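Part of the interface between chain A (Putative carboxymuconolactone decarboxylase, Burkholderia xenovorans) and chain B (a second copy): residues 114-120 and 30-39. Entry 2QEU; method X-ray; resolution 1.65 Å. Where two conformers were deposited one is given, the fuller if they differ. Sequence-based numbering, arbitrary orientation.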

# COMPACT_ATOMS: atom_id res chain seq x y z
N GLY A 114 2.21 7.93 -8.59
CA GLY A 114 2.47 9.31 -8.22
C GLY A 114 3.94 9.69 -8.20
O GLY A 114 4.85 8.85 -8.45
N MSE A 115 4.19 10.97 -7.89
CA MSE A 115 5.55 11.45 -7.91
C MSE A 115 6.50 10.63 -6.97
O MSE A 115 7.70 10.54 -7.27
CB MSE A 115 5.61 12.95 -7.59
CG MSE A 115 7.01 13.54 -7.72
SE MSE A 115 7.95 13.14 -9.41
CE MSE A 115 6.59 13.90 -10.60
N PRO A 116 6.02 10.15 -5.81
CA PRO A 116 6.92 9.30 -4.97
C PRO A 116 7.53 8.08 -5.64
O PRO A 116 8.60 7.59 -5.21
CB PRO A 116 6.02 8.90 -3.79
CG PRO A 116 4.99 10.00 -3.71
CD PRO A 116 4.75 10.42 -5.11
N ALA A 117 6.91 7.59 -6.72
CA ALA A 117 7.47 6.52 -7.51
C ALA A 117 8.86 6.89 -8.07
O ALA A 117 9.68 6.00 -8.34
CB ALA A 117 6.55 6.11 -8.61
N TRP A 118 9.08 8.19 -8.29
CA TRP A 118 10.38 8.74 -8.67
C TRP A 118 11.13 9.24 -7.43
O TRP A 118 12.30 8.93 -7.22
CB TRP A 118 10.18 9.92 -9.64
CG TRP A 118 11.39 10.70 -9.88
CD1 TRP A 118 11.76 11.88 -9.25
CD2 TRP A 118 12.45 10.43 -10.84
NE1 TRP A 118 12.96 12.30 -9.74
CE2 TRP A 118 13.40 11.45 -10.71
CE3 TRP A 118 12.68 9.40 -11.78
CZ2 TRP A 118 14.56 11.49 -11.49
CZ3 TRP A 118 13.85 9.44 -12.54
CH2 TRP A 118 14.76 10.48 -12.39
N GLY A 119 10.43 10.07 -6.64
CA GLY A 119 11.07 10.88 -5.64
C GLY A 119 11.67 10.13 -4.47
O GLY A 119 12.69 10.57 -3.95
N LYS A 120 11.06 9.04 -4.02
CA LYS A 120 11.55 8.39 -2.81
C LYS A 120 12.68 7.39 -3.09
O LYS A 120 13.72 7.47 -2.47
CB LYS A 120 10.42 7.70 -2.01
CG LYS A 120 10.91 7.19 -0.65
CD LYS A 120 9.79 6.83 0.30
CE LYS A 120 10.33 6.49 1.70
NZ LYS A 120 9.35 5.66 2.49
N GLU B 30 14.79 18.48 -4.03
CA GLU B 30 15.87 17.72 -4.71
C GLU B 30 15.38 16.64 -5.67
O GLU B 30 15.95 16.45 -6.75
CB GLU B 30 16.79 17.04 -3.69
CG GLU B 30 18.02 16.34 -4.27
N ALA B 31 14.34 15.92 -5.29
CA ALA B 31 13.77 14.91 -6.18
C ALA B 31 13.35 15.56 -7.49
O ALA B 31 13.54 14.97 -8.55
CB ALA B 31 12.57 14.20 -5.54
N LEU B 32 12.76 16.75 -7.42
CA LEU B 32 12.29 17.43 -8.63
C LEU B 32 13.46 18.10 -9.40
O LEU B 32 13.43 18.18 -10.62
CB LEU B 32 11.16 18.42 -8.30
CG LEU B 32 9.83 17.82 -7.84
CD1 LEU B 32 8.82 18.93 -7.43
CD2 LEU B 32 9.27 16.92 -8.91
N VAL B 33 14.49 18.53 -8.69
CA VAL B 33 15.74 18.93 -9.33
C VAL B 33 16.27 17.81 -10.22
O VAL B 33 16.59 18.02 -11.39
CB VAL B 33 16.85 19.33 -8.31
CG1 VAL B 33 18.18 19.58 -9.02
CG2 VAL B 33 16.41 20.56 -7.51
N GLN B 34 16.32 16.60 -9.65
CA GLN B 34 16.79 15.41 -10.38
C GLN B 34 15.87 15.10 -11.56
O GLN B 34 16.35 14.82 -12.65
CB GLN B 34 16.95 14.17 -9.46
CG GLN B 34 18.23 13.33 -9.79
CD GLN B 34 18.24 11.89 -9.20
OE1 GLN B 34 17.83 11.68 -8.06
NE2 GLN B 34 18.76 10.93 -9.95
N LEU B 35 14.56 15.17 -11.35
CA LEU B 35 13.58 14.94 -12.42
C LEU B 35 13.81 15.95 -13.56
O LEU B 35 13.76 15.59 -14.72
CB LEU B 35 12.15 15.13 -11.96
CG LEU B 35 11.08 14.61 -12.95
CD1 LEU B 35 11.08 13.08 -13.00
CD2 LEU B 35 9.68 15.16 -12.57
N ALA B 36 14.05 17.21 -13.20
CA ALA B 36 14.32 18.24 -14.21
C ALA B 36 15.56 17.89 -15.02
O ALA B 36 15.57 18.05 -16.25
CB ALA B 36 14.49 19.62 -13.56
N GLU B 37 16.59 17.39 -14.35
CA GLU B 37 17.81 17.01 -15.03
C GLU B 37 17.62 15.87 -16.03
O GLU B 37 18.02 15.97 -17.19
CB GLU B 37 18.89 16.64 -14.02
CG GLU B 37 20.16 16.10 -14.65
CD GLU B 37 21.33 15.99 -13.67
OE1 GLU B 37 21.07 15.90 -12.42
OE2 GLU B 37 22.49 15.99 -14.16
N TYR B 38 16.99 14.79 -15.58
CA TYR B 38 16.92 13.54 -16.32
C TYR B 38 15.70 13.33 -17.18
O TYR B 38 15.70 12.45 -18.06
CB TYR B 38 17.03 12.39 -15.31
CG TYR B 38 18.40 12.28 -14.72
CD1 TYR B 38 19.48 12.01 -15.51
CD2 TYR B 38 18.60 12.41 -13.36
CE1 TYR B 38 20.77 11.90 -14.97
CE2 TYR B 38 19.86 12.30 -12.81
CZ TYR B 38 20.93 12.04 -13.62
OH TYR B 38 22.19 11.93 -13.07
N ALA B 39 14.64 14.09 -16.90
CA ALA B 39 13.34 13.91 -17.54
C ALA B 39 12.70 15.31 -17.66
O ALA B 39 11.65 15.58 -17.07
CB ALA B 39 12.47 12.98 -16.71

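What fills the apolar centre of this contact? The indole of Trp A118 lies against Leu B35, whose CD1 sits 3.6 Å from the centroid of the five-membered ring of Trp A118 and only 10° off its normal. This is a CH-pi contact, a methyl group set squarely over the electron-rich ring face.

How does the apolar patch extend? The CA-to-CB bond of Met A115, a selenomethionine, points toward the chain B stretch, and its CE meets Leu B35 CD2 at 3.9 Å while its SE lies 4.0 Å from Leu B32 CD2. Leu B32 starts away from chain A at its CA-to-CB bond, yet its end comes nearer. At the outer end of the indole's six-membered ring, Trp A118 CH2 is 4.2 Å from Tyr B38 CB.

Where do the backbones come closest? Chain B is helical from Glu B30 to Tyr B38, and Gly A119 belongs to a short helical segment of chain A. Gly A119 and Ala B31 approach to 4.9 Å between their CA atoms, and Ala B31 CB rests 3.6 Å from Gly A119 CA. An ideal CB on Gly A119 would lie 3.4 Å from Ala B31 CB, a tight spacing, so the bare glycine leaves room for this approach.

What bonds the polar edge? Trp A118 NE1 donates a hydrogen bond to Ala B31 O (3.0 Å, 153°). Ala B31 O lies near the indole plane, where the N-H points, and also accepts the helical bond from Leu B35 N at 3.0 Å, so one oxygen serves both helix and interface.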